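Local atomic coordinates of quinone reductase (Klebsiella pneumoniae subsp. pneumoniae, PDB entry 4GI5), a protein that binds FAD in a flavodoxin-like fold and probably reduces quinones with NAD(P)H. Residues 28-32 against 59-63; 114-118 against 238-242; 167-171 against 241-246. All coordinates share one frame; numbering follows the deposited sequence.

Contact 1. Residues 28-32 against 59-63; sequences IYAHP and SDLYA. With FAD (flavin-adenine dinucleotide), chain H.
Y29 and S59 join two parallel strands at the C-terminal ends of strands 24-29 and 55-60. Y29 N donates to S59 O (3.0 Å), and L61 N donates to Y29 O (3.0 Å). Beyond Y29 the direct backbone pairing ends after L61 N, and water 1 bridges the segments. It lies within bonding distance of Y29 O and D60 OD1, with more acceptors about it than it has protons, and accepts from H31 N and Y62 N. Water 2 ties H31 O to D60 OD1. D60 OD1 also accepts from A63 N (3.1 Å), met from above the carboxylate plane, an Asx motif.

P32 lies over one face of the Y62 ring in a CH-pi contact, its CB 3.8 Å from the ring centroid. D60 meets the Y29 ring at its edge, CG 3.5 Å from CD2, with the two planes 84° apart. On the other side of the sheet I28 CD1 rests on S59 CB (3.6 Å).

The H31 side chain leaves the backbone away from 59-63, and with CG anti to the backbone N (chi1 -164°) the ring reaches the FAD. Its NE2 donates to FAD O2P (2.8 Å).

The strands belong to the beta-alpha-beta unit 24-29, 37-51, 55-60. Helix 129-138 packs on I28 and L61, and W84 of the second subunit on P32.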
loop_
_atom_site.group_PDB
_atom_site.type_symbol
_atom_site.label_atom_id
_atom_site.label_comp_id
_atom_site.label_asym_id
_atom_site.label_seq_id
_atom_site.Cartn_x
_atom_site.Cartn_y
_atom_site.Cartn_z
ATOM N N ILE B 28 2.065 -4.967 -16.048
ATOM C CA ILE B 28 2.924 -5.145 -14.854
ATOM C C ILE B 28 2.246 -6.201 -14.034
ATOM O O ILE B 28 1.081 -6.003 -13.589
ATOM C CB ILE B 28 3.113 -3.819 -14.062
ATOM C CG1 ILE B 28 3.530 -2.605 -14.898
ATOM C CG2 ILE B 28 4.137 -4.088 -12.980
ATOM C CD1 ILE B 28 4.818 -2.837 -15.637
ATOM N N TYR B 29 2.911 -7.309 -13.726
ATOM C CA TYR B 29 2.282 -8.529 -13.177
ATOM C C TYR B 29 3.083 -9.008 -11.975
ATOM O O TYR B 29 4.289 -9.163 -12.037
ATOM C CB TYR B 29 2.235 -9.631 -14.252
ATOM C CG TYR B 29 1.969 -11.025 -13.772
ATOM C CD1 TYR B 29 0.660 -11.460 -13.456
ATOM C CD2 TYR B 29 2.989 -11.935 -13.603
ATOM C CE1 TYR B 29 0.453 -12.762 -13.015
ATOM C CE2 TYR B 29 2.757 -13.230 -13.157
ATOM C CZ TYR B 29 1.446 -13.624 -12.901
ATOM O OH TYR B 29 1.275 -14.916 -12.438
ATOM N N ALA B 30 2.419 -9.186 -10.842
ATOM C CA ALA B 30 3.009 -9.617 -9.590
ATOM C C ALA B 30 2.369 -10.844 -9.000
ATOM O O ALA B 30 1.402 -10.764 -8.286
ATOM C CB ALA B 30 2.945 -8.454 -8.571
ATOM N N HIS B 31 2.900 -12.049 -9.334
ATOM C CA HIS B 31 2.488 -13.255 -8.632
ATOM C C HIS B 31 3.647 -14.213 -8.739
ATOM O O HIS B 31 4.193 -14.331 -9.823
ATOM C CB HIS B 31 1.223 -13.893 -9.233
ATOM C CG HIS B 31 0.600 -14.865 -8.298
ATOM N ND1 HIS B 31 1.185 -16.076 -7.959
ATOM C CD2 HIS B 31 -0.525 -14.773 -7.525
ATOM C CE1 HIS B 31 0.418 -16.718 -7.122
ATOM N NE2 HIS B 31 -0.603 -15.936 -6.808
ATOM N N PRO B 32 4.007 -14.840 -7.610
ATOM C CA PRO B 32 5.144 -15.748 -7.602
ATOM C C PRO B 32 4.935 -17.127 -8.316
ATOM O O PRO B 32 5.900 -17.756 -8.728
ATOM C CB PRO B 32 5.331 -15.977 -6.118
ATOM C CG PRO B 32 4.123 -15.781 -5.444
ATOM C CD PRO B 32 3.480 -14.637 -6.261
ATOM N N SER B 59 5.908 -7.061 -17.727
ATOM C CA SER B 59 6.926 -7.039 -16.722
ATOM C C SER B 59 6.454 -8.004 -15.635
ATOM O O SER B 59 5.712 -7.622 -14.731
ATOM C CB SER B 59 7.115 -5.620 -16.149
ATOM O OG SER B 59 7.702 -4.775 -17.117
ATOM N N ASP B 60 6.948 -9.236 -15.689
ATOM C CA ASP B 60 6.613 -10.255 -14.758
ATOM C C ASP B 60 7.633 -10.155 -13.661
ATOM O O ASP B 60 8.828 -10.596 -13.746
ATOM C CB ASP B 60 6.582 -11.628 -15.466
ATOM C CG ASP B 60 6.309 -12.764 -14.515
ATOM O OD1 ASP B 60 6.508 -12.735 -13.236
ATOM O OD2 ASP B 60 5.896 -13.849 -15.067
ATOM N N LEU B 61 7.258 -9.444 -12.586
ATOM C CA LEU B 61 8.261 -9.076 -11.584
ATOM C C LEU B 61 8.984 -10.205 -10.869
ATOM O O LEU B 61 10.218 -10.135 -10.737
ATOM C CB LEU B 61 7.624 -8.139 -10.534
ATOM C CG LEU B 61 6.995 -6.897 -11.151
ATOM C CD1 LEU B 61 6.285 -6.056 -10.050
ATOM C CD2 LEU B 61 7.943 -6.015 -11.943
ATOM N N TYR B 62 8.261 -11.250 -10.517
ATOM C CA TYR B 62 8.883 -12.407 -9.898
ATOM C C TYR B 62 9.850 -13.117 -10.942
ATOM O O TYR B 62 10.977 -13.491 -10.526
ATOM C CB TYR B 62 7.900 -13.358 -9.335
ATOM C CG TYR B 62 7.405 -12.962 -7.961
ATOM C CD1 TYR B 62 8.142 -13.274 -6.806
ATOM C CD2 TYR B 62 6.197 -12.291 -7.794
ATOM C CE1 TYR B 62 7.625 -12.949 -5.518
ATOM C CE2 TYR B 62 5.716 -11.933 -6.569
ATOM C CZ TYR B 62 6.393 -12.308 -5.455
ATOM O OH TYR B 62 5.856 -12.095 -4.174
ATOM N N ALA B 63 9.399 -13.213 -12.169
ATOM C CA ALA B 63 10.230 -13.950 -13.219
ATOM C C ALA B 63 11.491 -13.161 -13.435
ATOM O O ALA B 63 12.582 -13.745 -13.640
ATOM C CB ALA B 63 9.410 -14.131 -14.472
HETATM P PA FAD H . -4.439 -19.279 -6.337
HETATM O O1A FAD H . -3.360 -19.576 -7.296
HETATM O O2A FAD H . -4.402 -19.584 -4.914
HETATM O O5B FAD H . -5.828 -19.971 -6.857
HETATM C C5B FAD H . -7.148 -19.699 -6.343
HETATM C C4B FAD H . -8.085 -20.738 -6.865
HETATM O O4B FAD H . -8.293 -20.491 -8.238
HETATM C C3B FAD H . -7.605 -22.151 -6.638
HETATM O O3B FAD H . -8.722 -22.842 -6.099
HETATM C C2B FAD H . -7.336 -22.556 -8.058
HETATM O O2B FAD H . -7.396 -23.990 -8.273
HETATM C C1B FAD H . -8.296 -21.812 -8.924
HETATM N N9A FAD H . -7.789 -21.722 -10.320
HETATM C C8A FAD H . -6.464 -21.496 -10.837
HETATM N N7A FAD H . -6.428 -21.522 -12.149
HETATM C C5A FAD H . -7.709 -21.895 -12.432
HETATM C C6A FAD H . -8.430 -22.258 -13.652
HETATM N N6A FAD H . -7.713 -22.103 -14.717
HETATM N N1A FAD H . -9.765 -22.597 -13.640
HETATM C C2A FAD H . -10.423 -22.631 -12.486
HETATM N N3A FAD H . -9.782 -22.342 -11.289
HETATM C C4A FAD H . -8.548 -21.985 -11.329
HETATM N N1 FAD H . -7.783 -11.118 0.304
HETATM C C2 FAD H . -8.485 -9.988 0.533
HETATM O O2 FAD H . -9.732 -9.872 0.167
HETATM N N3 FAD H . -7.914 -8.904 1.171
HETATM C C4 FAD H . -6.678 -8.963 1.703
HETATM O O4 FAD H . -6.141 -7.963 2.197
HETATM C C4X FAD H . -5.930 -10.174 1.495
HETATM N N5 FAD H . -4.645 -10.262 1.949
HETATM C C5X FAD H . -3.869 -11.411 1.639
HETATM C C6 FAD H . -2.605 -11.469 1.989
HETATM C C7 FAD H . -1.788 -12.528 1.601
HETATM C C7M FAD H . -0.357 -12.568 1.993
HETATM C C8 FAD H . -2.360 -13.615 0.898
HETATM C C8M FAD H . -1.503 -14.799 0.540
HETATM C C9 FAD H . -3.672 -13.592 0.545
HETATM C C9A FAD H . -4.469 -12.460 0.885
HETATM N N10 FAD H . -5.762 -12.325 0.430
HETATM C C10 FAD H . -6.520 -11.194 0.702
HETATM C "C1'" FAD H . -6.399 -13.346 -0.414
HETATM C "C2'" FAD H . -5.846 -13.109 -1.822
HETATM O "O2'" FAD H . -6.261 -11.904 -2.470
HETATM C "C3'" FAD H . -6.216 -14.302 -2.763
HETATM O "O3'" FAD H . -5.518 -15.426 -2.169
HETATM C "C4'" FAD H . -5.712 -14.144 -4.204
HETATM O "O4'" FAD H . -6.472 -13.169 -4.842
HETATM C "C5'" FAD H . -5.954 -15.458 -4.994
HETATM O "O5'" FAD H . -5.336 -15.337 -6.235
HETATM P P FAD H . -4.100 -16.372 -6.556
HETATM O O1P FAD H . -3.669 -16.097 -7.944
HETATM O O2P FAD H . -3.055 -16.374 -5.534
HETATM O O3P FAD H . -4.967 -17.734 -6.489
HETATM O O HOH W 1 5.381 -11.594 -11.101
HETATM O O HOH W 2 6.143 -15.240 -11.878
#

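Contact 2. Residues 114-118 against 238-242; sequences DTVIF and LDTLW
T115 and I117 face the end of helix 224-239 and the turn after it. This is one side of the parallel sheet of a flavodoxin-like fold, where strand 115-121 is the central strand. Both side chains point toward 238-242, as alternate residues of a strand do.

I117 and L238 cross at about a right angle. I117 has CG1 beside its backbone N (chi1 -61°) and an extended chain beyond (chi2 170°), which carries CD1 out to the helix. There it meets L238 CD2 at 3.9 Å. L241 comes in beside them, its CD1 4.5 Å from I117 CD1 and 4.2 Å from T115 CG2. I117, L238 and L241 thus form a small apolar cluster, with T115 CG2 at its border. I117 also touches V25 and L27 of strand 24-29, and L238 touches A45 and H48 of helix 37-51. The cluster is therefore part of the packing between the sheet and the two helices on this side.

W242 and T115 meet at a slant. T115 OG1 lies obliquely by NE1, CE2 and CZ2 of the indole, 3.0 Å from W242 NE1, and T115 CB is 3.9 Å from W242 CZ2. L241 CB sits over one face of the same indole, toward its rim. This backs the ring with its own neighbour in the chain. H54 also meets the W242 ring, with the planes at about 50°.

At the polar corner water 3 lies at the indole edge, in its plane. It donates to D114 O (3.1 Å) and accepts a weak hydrogen bond from W242 NE1 (2.6 Å).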
loop_
_atom_site.group_PDB
_atom_site.type_symbol
_atom_site.label_atom_id
_atom_site.label_comp_id
_atom_site.label_asym_id
_atom_site.label_seq_id
_atom_site.Cartn_x
_atom_site.Cartn_y
_atom_site.Cartn_z
ATOM N N ASP B 114 0.776 2.844 -24.568
ATOM C CA ASP B 114 -0.411 3.685 -24.555
ATOM C C ASP B 114 -1.302 3.337 -23.347
ATOM O O ASP B 114 -2.096 4.155 -22.920
ATOM C CB ASP B 114 -1.369 3.301 -25.792
ATOM C CG ASP B 114 -0.736 3.562 -27.109
ATOM O OD1 ASP B 114 -0.221 4.712 -27.217
ATOM O OD2 ASP B 114 -0.671 2.644 -27.979
ATOM N N THR B 115 -1.263 2.068 -22.914
ATOM C CA THR B 115 -2.132 1.568 -21.875
ATOM C C THR B 115 -1.308 0.668 -20.969
ATOM O O THR B 115 -0.487 -0.154 -21.432
ATOM C CB THR B 115 -3.262 0.691 -22.500
ATOM O OG1 THR B 115 -4.111 1.529 -23.333
ATOM C CG2 THR B 115 -4.170 0.152 -21.443
ATOM N N VAL B 116 -1.454 0.849 -19.685
ATOM C CA VAL B 116 -0.671 0.138 -18.705
ATOM C C VAL B 116 -1.610 -0.549 -17.732
ATOM O O VAL B 116 -2.498 0.105 -17.132
ATOM C CB VAL B 116 0.236 1.076 -17.916
ATOM C CG1 VAL B 116 1.151 0.321 -16.941
ATOM C CG2 VAL B 116 1.160 1.831 -18.859
ATOM N N ILE B 117 -1.466 -1.857 -17.581
ATOM C CA ILE B 117 -2.329 -2.632 -16.749
ATOM C C ILE B 117 -1.497 -3.225 -15.605
ATOM O O ILE B 117 -0.393 -3.706 -15.835
ATOM C CB ILE B 117 -3.014 -3.797 -17.497
ATOM C CG1 ILE B 117 -3.871 -3.236 -18.608
ATOM C CG2 ILE B 117 -3.837 -4.665 -16.541
ATOM C CD1 ILE B 117 -4.428 -4.266 -19.572
ATOM N N PHE B 118 -1.963 -3.057 -14.365
ATOM C CA PHE B 118 -1.304 -3.615 -13.181
ATOM C C PHE B 118 -2.163 -4.766 -12.689
ATOM O O PHE B 118 -3.326 -4.569 -12.283
ATOM C CB PHE B 118 -1.174 -2.574 -12.046
ATOM C CG PHE B 118 -0.335 -1.383 -12.423
ATOM C CD1 PHE B 118 -0.807 -0.375 -13.242
ATOM C CD2 PHE B 118 0.962 -1.327 -11.971
ATOM C CE1 PHE B 118 0.023 0.721 -13.561
ATOM C CE2 PHE B 118 1.739 -0.217 -12.258
ATOM C CZ PHE B 118 1.297 0.725 -13.051
ATOM N N LEU B 238 -10.971 -5.818 -21.637
ATOM C CA LEU B 238 -9.909 -5.667 -22.578
ATOM C C LEU B 238 -10.424 -5.201 -23.982
ATOM O O LEU B 238 -9.712 -4.530 -24.704
ATOM C CB LEU B 238 -9.187 -7.023 -22.685
ATOM C CG LEU B 238 -8.390 -7.450 -21.434
ATOM C CD1 LEU B 238 -7.838 -8.831 -21.642
ATOM C CD2 LEU B 238 -7.286 -6.456 -21.041
ATOM N N ASP B 239 -11.616 -5.585 -24.307
ATOM C CA ASP B 239 -12.294 -5.187 -25.601
ATOM C C ASP B 239 -12.670 -3.712 -25.568
ATOM O O ASP B 239 -12.898 -3.131 -26.620
ATOM C CB ASP B 239 -13.579 -6.047 -25.783
ATOM C CG ASP B 239 -13.286 -7.488 -26.166
ATOM O OD1 ASP B 239 -12.162 -7.736 -26.541
ATOM O OD2 ASP B 239 -14.186 -8.350 -26.077
ATOM N N THR B 240 -12.755 -3.069 -24.385
ATOM C CA THR B 240 -13.288 -1.715 -24.301
ATOM C C THR B 240 -12.273 -0.732 -23.679
ATOM O O THR B 240 -12.659 0.343 -23.264
ATOM C CB THR B 240 -14.600 -1.722 -23.471
ATOM O OG1 THR B 240 -14.407 -2.361 -22.187
ATOM C CG2 THR B 240 -15.759 -2.474 -24.165
ATOM N N LEU B 241 -10.992 -1.093 -23.623
ATOM C CA LEU B 241 -9.994 -0.285 -22.968
ATOM C C LEU B 241 -9.971 1.172 -23.404
ATOM O O LEU B 241 -9.650 2.094 -22.596
ATOM C CB LEU B 241 -8.621 -0.833 -23.162
ATOM C CG LEU B 241 -8.317 -2.056 -22.391
ATOM C CD1 LEU B 241 -6.992 -2.645 -22.829
ATOM C CD2 LEU B 241 -8.238 -1.707 -20.909
ATOM N N TRP B 242 -10.252 1.375 -24.689
ATOM C CA TRP B 242 -10.204 2.723 -25.274
ATOM C C TRP B 242 -11.598 3.322 -25.445
ATOM O O TRP B 242 -11.675 4.381 -25.935
ATOM C CB TRP B 242 -9.420 2.738 -26.580
ATOM C CG TRP B 242 -8.063 2.382 -26.268
ATOM C CD1 TRP B 242 -7.087 3.216 -25.772
ATOM C CD2 TRP B 242 -7.497 1.050 -26.294
ATOM N NE1 TRP B 242 -5.939 2.480 -25.528
ATOM C CE2 TRP B 242 -6.152 1.157 -25.860
ATOM C CE3 TRP B 242 -7.972 -0.218 -26.677
ATOM C CZ2 TRP B 242 -5.275 0.045 -25.823
ATOM C CZ3 TRP B 242 -7.051 -1.319 -26.595
ATOM C CH2 TRP B 242 -5.746 -1.134 -26.080
HETATM O O HOH W 3 -4.741 4.501 -24.403
#

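Contact 3. Residues 167-171 against 241-246; sequences KRAML and LWQTEP
R168 NH1 is shared by two backbone carbonyls of the loop. R168 NH1 donates to L241 O at 2.7 Å, nearly straight. It also donates to T244 O at 2.8 Å, in a more bent bond (146°). L241 O lies in the guanidinium plane, while T244 O is tilted from it by 23°. The T244 bond lies in its own carbonyl plane; the L241 bond does not. The chain of R168 is extended from CG to NE, and this reach carries the guanidinium from the strand into the curve of the loop.

The same group has further neighbours. R168 NH2 donates to water 4, and water 4 donates on to T244 O, which is thereby held twice. W242 O lies over one face of the guanidinium, offset toward its rim. P246 CG stands 3.8 Å from R168 NH2, the two side chains crossing at about a right angle. R168 CD packs on W242 CD1 (3.8 Å). E209 of strand 209-216 gives R168 NE a long, weak ion pair.

Two residues on, on the same face of the strand, comes the apolar part. M170, present as selenomethionine, bends at chi3, and its SE meets L241 CD2 at 4.0 Å. L241 also touches L211 of strand 209-216. The loop is thus laid against two neighbouring strands of the sheet, just after helix 224-239.

T244 is fixed at its other end too, since its OG1 bonds to T240 O. Positive charge on R168 would probably strengthen both carbonyl bonds. One side chain of the strand thus pins the backbone of the turn at two points three residues apart.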
loop_
_atom_site.group_PDB
_atom_site.type_symbol
_atom_site.label_atom_id
_atom_site.label_comp_id
_atom_site.label_asym_id
_atom_site.label_seq_id
_atom_site.Cartn_x
_atom_site.Cartn_y
_atom_site.Cartn_z
ATOM N N LYS B 167 -2.012 8.596 -21.595
ATOM C CA LYS B 167 -1.978 7.120 -21.474
ATOM C C LYS B 167 -3.096 6.759 -20.569
ATOM O O LYS B 167 -3.602 7.591 -19.800
ATOM C CB LYS B 167 -0.660 6.601 -20.837
ATOM C CG LYS B 167 0.582 7.018 -21.556
ATOM C CD LYS B 167 1.868 6.511 -20.943
ATOM C CE LYS B 167 3.126 7.165 -21.522
ATOM N NZ LYS B 167 3.328 6.655 -22.886
ATOM N N ARG B 168 -3.529 5.497 -20.627
ATOM C CA ARG B 168 -4.632 4.948 -19.772
ATOM C C ARG B 168 -3.997 3.858 -18.898
ATOM O O ARG B 168 -3.021 3.240 -19.269
ATOM C CB ARG B 168 -5.710 4.303 -20.637
ATOM C CG ARG B 168 -6.565 5.355 -21.338
ATOM C CD ARG B 168 -7.592 4.721 -22.365
ATOM N NE ARG B 168 -8.619 5.831 -22.507
ATOM C CZ ARG B 168 -9.956 5.769 -22.375
ATOM N NH1 ARG B 168 -10.642 4.616 -22.224
ATOM N NH2 ARG B 168 -10.646 6.905 -22.440
ATOM N N ALA B 169 -4.552 3.700 -17.714
ATOM C CA ALA B 169 -4.106 2.636 -16.735
ATOM C C ALA B 169 -5.320 2.001 -16.118
ATOM O O ALA B 169 -6.428 2.582 -15.958
ATOM C CB ALA B 169 -3.195 3.301 -15.678
HETATM N N MSE B 170 -5.205 0.742 -15.721
HETATM C CA MSE B 170 -6.307 -0.005 -15.094
HETATM C C MSE B 170 -5.654 -1.049 -14.149
HETATM O O MSE B 170 -4.575 -1.574 -14.467
HETATM C CB MSE B 170 -7.009 -0.841 -16.176
HETATM C CG MSE B 170 -8.174 -1.513 -15.570
HETATM SE SE MSE B 170 -9.149 -2.517 -17.058
HETATM C CE MSE B 170 -8.004 -4.059 -17.419
ATOM N N LEU B 171 -6.299 -1.339 -13.049
ATOM C CA LEU B 171 -5.901 -2.430 -12.197
ATOM C C LEU B 171 -6.754 -3.672 -12.500
ATOM O O LEU B 171 -7.966 -3.575 -12.712
ATOM C CB LEU B 171 -6.215 -2.031 -10.771
ATOM C CG LEU B 171 -5.591 -0.719 -10.165
ATOM C CD1 LEU B 171 -5.898 -0.514 -8.709
ATOM C CD2 LEU B 171 -4.118 -0.689 -10.396
ATOM N N LEU B 241 -10.992 -1.093 -23.623
ATOM C CA LEU B 241 -9.994 -0.285 -22.968
ATOM C C LEU B 241 -9.971 1.172 -23.404
ATOM O O LEU B 241 -9.650 2.094 -22.596
ATOM C CB LEU B 241 -8.621 -0.833 -23.162
ATOM C CG LEU B 241 -8.317 -2.056 -22.391
ATOM C CD1 LEU B 241 -6.992 -2.645 -22.829
ATOM C CD2 LEU B 241 -8.238 -1.707 -20.909
ATOM N N TRP B 242 -10.252 1.375 -24.689
ATOM C CA TRP B 242 -10.204 2.723 -25.274
ATOM C C TRP B 242 -11.598 3.322 -25.445
ATOM O O TRP B 242 -11.675 4.381 -25.935
ATOM C CB TRP B 242 -9.420 2.738 -26.580
ATOM C CG TRP B 242 -8.063 2.382 -26.268
ATOM C CD1 TRP B 242 -7.087 3.216 -25.772
ATOM C CD2 TRP B 242 -7.497 1.050 -26.294
ATOM N NE1 TRP B 242 -5.939 2.480 -25.528
ATOM C CE2 TRP B 242 -6.152 1.157 -25.860
ATOM C CE3 TRP B 242 -7.972 -0.218 -26.677
ATOM C CZ2 TRP B 242 -5.275 0.045 -25.823
ATOM C CZ3 TRP B 242 -7.051 -1.319 -26.595
ATOM C CH2 TRP B 242 -5.746 -1.134 -26.080
ATOM N N GLN B 243 -12.655 2.675 -24.985
ATOM C CA GLN B 243 -13.991 3.204 -25.006
ATOM C C GLN B 243 -14.498 3.499 -23.595
ATOM O O GLN B 243 -15.275 4.376 -23.434
ATOM C CB GLN B 243 -14.955 2.213 -25.656
ATOM C CG GLN B 243 -14.478 1.780 -27.008
ATOM C CD GLN B 243 -15.218 0.519 -27.460
ATOM O OE1 GLN B 243 -16.439 0.419 -27.344
ATOM N NE2 GLN B 243 -14.470 -0.460 -27.920
ATOM N N THR B 244 -13.991 2.831 -22.542
ATOM C CA THR B 244 -14.591 2.969 -21.207
ATOM C C THR B 244 -14.276 4.358 -20.666
ATOM O O THR B 244 -13.151 4.869 -20.909
ATOM C CB THR B 244 -13.889 1.868 -20.319
ATOM O OG1 THR B 244 -14.264 0.563 -20.781
ATOM C CG2 THR B 244 -14.253 1.972 -18.872
ATOM N N GLU B 245 -15.216 4.952 -19.993
ATOM C CA GLU B 245 -15.014 6.306 -19.454
ATOM C C GLU B 245 -14.014 6.160 -18.234
ATOM O O GLU B 245 -14.299 5.389 -17.370
ATOM C CB GLU B 245 -16.323 6.812 -18.875
ATOM C CG GLU B 245 -16.310 8.241 -18.479
ATOM C CD GLU B 245 -16.213 9.117 -19.730
ATOM O OE1 GLU B 245 -16.709 8.656 -20.806
ATOM O OE2 GLU B 245 -15.626 10.223 -19.628
ATOM N N PRO B 246 -12.990 6.994 -18.215
ATOM C CA PRO B 246 -12.146 7.036 -16.981
ATOM C C PRO B 246 -12.809 7.490 -15.775
ATOM O O PRO B 246 -13.796 8.195 -15.791
ATOM C CB PRO B 246 -11.016 7.973 -17.338
ATOM C CG PRO B 246 -11.040 8.074 -18.848
ATOM C CD PRO B 246 -12.504 7.903 -19.232
HETATM O O HOH W 4 -13.458 7.213 -23.132
#

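All three contacts reach the same five-stranded parallel sheet. Contact 1 joins strands 55-60 and 24-29 at one edge. Contacts 2 and 3 place the end of helix 224-239 and the loop after it on strands 115-121 and 168-174. They share L241 and W242, and their centres are about 5 Å apart. Their strands also meet directly, with V116 N 2.9 Å from R168 O. Contact 1 touches contact 2 through I28 N and I117 O (2.8 Å), although their centres lie about 18 Å apart. Contact 1 alone holds an FAD ligand residue, H31. In contacts 2 and 3 the side chains of I117 and M170 lie about 10 and 11 Å from that of N38, another FAD-binding residue.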